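PDB 5XSW: chitinase from Thermococcus chitonophagus, which probably hydrolyses chitin internally as an endochitinase, the construct holding its C-terminal part, which combines a beta-sheet region with a helical region that carries a bound glycan. Local coordinates for residues M302-E305 / L306-A310; K314-E317 / F318-L321. All coordinates share one frame; numbering follows the deposited sequence.

Contact 1 (M302-E305 / L306-A310); sequences MERE and LLYAA
In the last turns of helix 288-311, Arg304 and Tyr308 stand one turn apart and run side by side in the same direction, a textbook i to i+4 pairing. The planes of guanidinium and ring are 80° apart, so the phenol presents an edge to the flat face of the arginine: Tyr308 CE2 sits over the centre of the guanidinium, 3.8 Å from Arg304 CZ. Arg304 gets there because CG is anti to the backbone N (chi1 -168°) and the chain stays extended from CG to NE; on the way, CG of Arg304 comes within 3.9 Å of Tyr308 CD2, in the plane of the ring.

Beneath the side chains runs the regular alpha-helical bonding. Tyr308 N donates to Arg304 O at 3.0 Å, and Leu306 N meets Met302 O at 2.9 Å. The carbonyl of Glu305 takes the N-H of Ala309, whose CB lies 3.4 Å from that same Glu305 O.

The polar ends of Arg304 and Glu305 are bound outside this turn: Arg304 bridges to Glu328 and bonds to Ile111 O and Tyr154, while Glu305 holds Arg106 and Tyr112. With an alanine in place of Arg304, the edge of Tyr308 would probably lose its flat cover and the carboxylate of Glu328 its cationic mate.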
loop_
_atom_site.group_PDB
_atom_site.type_symbol
_atom_site.label_atom_id
_atom_site.label_comp_id
_atom_site.label_asym_id
_atom_site.label_seq_id
_atom_site.Cartn_x
_atom_site.Cartn_y
_atom_site.Cartn_z
ATOM N N MET A 302 0.798 4.317 -12.493
ATOM C CA MET A 302 0.285 3.032 -12.076
ATOM C C MET A 302 -1.208 2.942 -12.366
ATOM O O MET A 302 -1.675 1.924 -12.823
ATOM C CB MET A 302 0.535 2.815 -10.585
ATOM C CG MET A 302 -0.136 1.580 -10.010
ATOM S SD MET A 302 -1.842 1.852 -9.498
ATOM C CE MET A 302 -1.598 2.706 -7.947
ATOM N N GLU A 303 -1.947 4.011 -12.117
ATOM C CA GLU A 303 -3.374 3.976 -12.377
ATOM C C GLU A 303 -3.637 3.743 -13.862
ATOM O O GLU A 303 -4.436 2.898 -14.228
ATOM C CB GLU A 303 -4.021 5.296 -11.977
ATOM C CG GLU A 303 -3.819 5.721 -10.538
ATOM C CD GLU A 303 -4.358 7.109 -10.283
ATOM O OE1 GLU A 303 -5.403 7.438 -10.856
ATOM O OE2 GLU A 303 -3.736 7.869 -9.533
ATOM N N ARG A 304 -2.918 4.475 -14.702
ATOM C CA ARG A 304 -3.087 4.387 -16.139
ATOM C C ARG A 304 -2.715 3.013 -16.656
ATOM O O ARG A 304 -3.437 2.440 -17.446
ATOM C CB ARG A 304 -2.251 5.456 -16.836
ATOM C CG ARG A 304 -2.559 5.641 -18.310
ATOM C CD ARG A 304 -2.132 7.014 -18.781
ATOM N NE ARG A 304 -2.292 7.227 -20.212
ATOM C CZ ARG A 304 -1.355 6.982 -21.115
ATOM N NH1 ARG A 304 -0.185 6.489 -20.752
ATOM N NH2 ARG A 304 -1.592 7.224 -22.390
ATOM N N GLU A 305 -1.599 2.487 -16.168
ATOM C CA GLU A 305 -1.141 1.143 -16.511
ATOM C C GLU A 305 -2.138 0.086 -16.076
ATOM O O GLU A 305 -2.357 -0.925 -16.794
ATOM C CB GLU A 305 0.244 0.819 -15.913
ATOM C CG GLU A 305 1.470 1.633 -16.540
ATOM C CD GLU A 305 2.121 0.948 -17.775
ATOM O OE1 GLU A 305 1.651 -0.152 -18.146
ATOM O OE2 GLU A 305 3.156 1.472 -18.315
ATOM N N LEU A 306 -2.745 0.274 -14.904
ATOM C CA LEU A 306 -3.707 -0.714 -14.403
ATOM C C LEU A 306 -4.971 -0.729 -15.321
ATOM O O LEU A 306 -5.524 -1.806 -15.639
ATOM C CB LEU A 306 -4.143 -0.377 -12.959
ATOM C CG LEU A 306 -5.212 -1.267 -12.361
ATOM C CD1 LEU A 306 -4.738 -2.699 -12.183
ATOM C CD2 LEU A 306 -5.608 -0.646 -10.985
ATOM N N LEU A 307 -5.456 0.454 -15.662
ATOM C CA LEU A 307 -6.620 0.561 -16.542
ATOM C C LEU A 307 -6.312 -0.157 -17.868
ATOM O O LEU A 307 -7.081 -1.007 -18.339
ATOM C CB LEU A 307 -6.990 2.011 -16.759
ATOM C CG LEU A 307 -7.747 2.608 -15.536
ATOM C CD1 LEU A 307 -7.824 4.113 -15.532
ATOM C CD2 LEU A 307 -9.168 2.010 -15.315
ATOM N N TYR A 308 -5.199 0.197 -18.474
ATOM C CA TYR A 308 -4.804 -0.439 -19.733
ATOM C C TYR A 308 -4.689 -1.931 -19.607
ATOM O O TYR A 308 -5.102 -2.654 -20.533
ATOM C CB TYR A 308 -3.464 0.107 -20.228
ATOM C CG TYR A 308 -3.542 1.322 -21.169
ATOM C CD1 TYR A 308 -3.808 1.144 -22.551
ATOM C CD2 TYR A 308 -3.252 2.596 -20.716
ATOM C CE1 TYR A 308 -3.818 2.239 -23.437
ATOM C CE2 TYR A 308 -3.230 3.715 -21.590
ATOM C CZ TYR A 308 -3.522 3.490 -22.983
ATOM O OH TYR A 308 -3.508 4.552 -23.857
ATOM N N ALA A 309 -4.086 -2.421 -18.517
ATOM C CA ALA A 309 -3.910 -3.884 -18.349
ATOM C C ALA A 309 -5.239 -4.599 -18.263
ATOM O O ALA A 309 -5.336 -5.794 -18.593
ATOM C CB ALA A 309 -3.103 -4.225 -17.098
ATOM N N ALA A 310 -6.244 -3.900 -17.754
ATOM C CA ALA A 310 -7.545 -4.521 -17.551
ATOM C C ALA A 310 -8.425 -4.434 -18.786
ATOM O O ALA A 310 -9.228 -5.306 -19.020
ATOM C CB ALA A 310 -8.299 -3.840 -16.389
#

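Contact 2 (K314-E317 / F318-L321); sequences KYNE and FLRL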
loop_
_atom_site.group_PDB
_atom_site.type_symbol
_atom_site.label_atom_id
_atom_site.label_comp_id
_atom_site.label_asym_id
_atom_site.label_seq_id
_atom_site.Cartn_x
_atom_site.Cartn_y
_atom_site.Cartn_z
ATOM N N LYS A 314 -9.861 -1.198 -25.520
ATOM C CA LYS A 314 -10.958 -0.298 -25.168
ATOM C C LYS A 314 -10.503 1.034 -24.563
ATOM O O LYS A 314 -11.225 2.042 -24.639
ATOM C CB LYS A 314 -11.888 -1.035 -24.194
ATOM C CG LYS A 314 -13.321 -0.563 -24.166
ATOM C CD LYS A 314 -14.317 -1.601 -23.576
ATOM C CE LYS A 314 -15.807 -1.043 -23.673
ATOM N NZ LYS A 314 -16.971 -1.890 -23.152
ATOM N N TYR A 315 -9.307 1.062 -23.956
ATOM C CA TYR A 315 -8.849 2.338 -23.349
ATOM C C TYR A 315 -8.629 3.401 -24.427
ATOM O O TYR A 315 -9.115 4.515 -24.332
ATOM C CB TYR A 315 -7.543 2.127 -22.550
ATOM C CG TYR A 315 -7.162 3.295 -21.645
ATOM C CD1 TYR A 315 -6.531 4.403 -22.153
ATOM C CD2 TYR A 315 -7.481 3.283 -20.249
ATOM C CE1 TYR A 315 -6.154 5.491 -21.312
ATOM C CE2 TYR A 315 -7.119 4.350 -19.412
ATOM C CZ TYR A 315 -6.454 5.442 -19.940
ATOM O OH TYR A 315 -6.106 6.487 -19.114
ATOM N N ASN A 316 -7.865 3.069 -25.455
ATOM C CA ASN A 316 -7.676 4.045 -26.561
ATOM C C ASN A 316 -9.002 4.364 -27.319
ATOM O O ASN A 316 -9.221 5.475 -27.780
ATOM C CB ASN A 316 -6.613 3.517 -27.544
ATOM C CG ASN A 316 -5.221 3.499 -26.909
ATOM O OD1 ASN A 316 -4.982 4.256 -25.976
ATOM N ND2 ASN A 316 -4.337 2.635 -27.374
ATOM N N GLU A 317 -9.893 3.389 -27.354
ATOM C CA GLU A 317 -11.204 3.610 -27.965
ATOM C C GLU A 317 -11.968 4.647 -27.151
ATOM O O GLU A 317 -12.530 5.587 -27.696
ATOM C CB GLU A 317 -11.959 2.278 -28.074
ATOM C CG GLU A 317 -13.325 2.414 -28.685
ATOM C CD GLU A 317 -14.154 1.122 -28.579
ATOM O OE1 GLU A 317 -13.662 0.152 -27.961
ATOM O OE2 GLU A 317 -15.298 1.088 -29.112
ATOM N N PHE A 318 -11.904 4.542 -25.817
ATOM C CA PHE A 318 -12.497 5.576 -24.966
ATOM C C PHE A 318 -11.872 6.956 -25.187
ATOM O O PHE A 318 -12.589 7.955 -25.205
ATOM C CB PHE A 318 -12.369 5.161 -23.466
ATOM C CG PHE A 318 -12.923 6.173 -22.522
ATOM C CD1 PHE A 318 -14.285 6.231 -22.277
ATOM C CD2 PHE A 318 -12.096 7.084 -21.923
ATOM C CE1 PHE A 318 -14.794 7.167 -21.447
ATOM C CE2 PHE A 318 -12.604 8.052 -21.051
ATOM C CZ PHE A 318 -13.939 8.088 -20.816
ATOM N N LEU A 319 -10.542 7.024 -25.306
ATOM C CA LEU A 319 -9.877 8.326 -25.528
ATOM C C LEU A 319 -10.366 8.960 -26.872
ATOM O O LEU A 319 -10.576 10.161 -27.000
ATOM C CB LEU A 319 -8.356 8.165 -25.584
ATOM C CG LEU A 319 -7.512 7.691 -24.348
ATOM C CD1 LEU A 319 -6.032 7.462 -24.704
ATOM C CD2 LEU A 319 -7.626 8.701 -23.225
ATOM N N ARG A 320 -10.523 8.118 -27.874
ATOM C CA ARG A 320 -10.994 8.565 -29.220
ATOM C C ARG A 320 -12.446 9.078 -29.129
ATOM O O ARG A 320 -12.761 10.131 -29.631
ATOM C CB ARG A 320 -10.799 7.377 -30.185
ATOM C CG ARG A 320 -11.217 7.470 -31.637
ATOM C CD ARG A 320 -10.525 6.323 -32.456
ATOM N NE ARG A 320 -10.992 4.962 -32.138
ATOM C CZ ARG A 320 -10.255 3.980 -31.578
ATOM N NH1 ARG A 320 -10.818 2.795 -31.352
ATOM N NH2 ARG A 320 -8.968 4.152 -31.235
ATOM N N LEU A 321 -13.311 8.393 -28.388
ATOM C CA LEU A 321 -14.757 8.677 -28.454
ATOM C C LEU A 321 -15.349 9.598 -27.432
ATOM O O LEU A 321 -16.410 10.177 -27.694
ATOM C CB LEU A 321 -15.562 7.373 -28.369
ATOM C CG LEU A 321 -15.297 6.283 -29.423
ATOM C CD1 LEU A 321 -15.998 4.983 -29.086
ATOM C CD2 LEU A 321 -15.776 6.769 -30.769
#
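Side-chain packing joins Tyr315 to Leu319, one turn further along helix 313-321. The leucine brings CD1 to the edge of the phenol ring, near its plane and 3.9 Å from Tyr315 CE1. The same methyl meets the amide of Asn316, at 3.6 Å from OD1, an oxygen that is itself hydrogen-bonded to Tyr308 OH, so a single branch of Leu319 is shared by two side chains of the preceding turn. Further round, Leu321 CD1 rests 3.7 Å from Glu317 CG, against the aliphatic part of that extended side chain.

Among the charged groups, Arg320 bends back at chi3 (68°) and lays one face of its guanidinium over the backbone of Glu317, whose CA lies 3.4 Å above the plane and toward its rim. NH1 of Arg320 is 3.5 Å from Glu317 CB. Carboxylate and guanidinium are nearly parallel, yet Glu317 OE1 and Arg320 NH1 remain 5.2 Å apart; any attraction between them is therefore likely to act at a distance, without a direct salt bridge.

Backbone hydrogen bonds supply the regular alpha-helical frame, as from Phe318 N to Lys314 O at 2.8 Å.

On the buried side, Phe318 packs against helices 327-338 and 353-357 and its ring meets that of Phe349, while Tyr315 lies on helix 288-311 and bonds through OH to Glu328 of helix 327-338.

Tyr308 of contact 1 and Asn316 of contact 2 lie 2.6 Å apart, OH to OD1, in a probable hydrogen bond, and the rings of Tyr308 and Tyr315 stack; together they illustrate how two helices that follow each other in the chain can be locked by the side chains of their facing turns. Contact 1 lies in the C-terminal turns of helix 288-311 and contact 2 makes up most of helix 313-321; they come in series, with centres about 13 Å apart. Glu328 of helix 327-338 is a partner common to both. The pair thus runs from the buried interior at contact 1 to a partly exposed flank at contact 2.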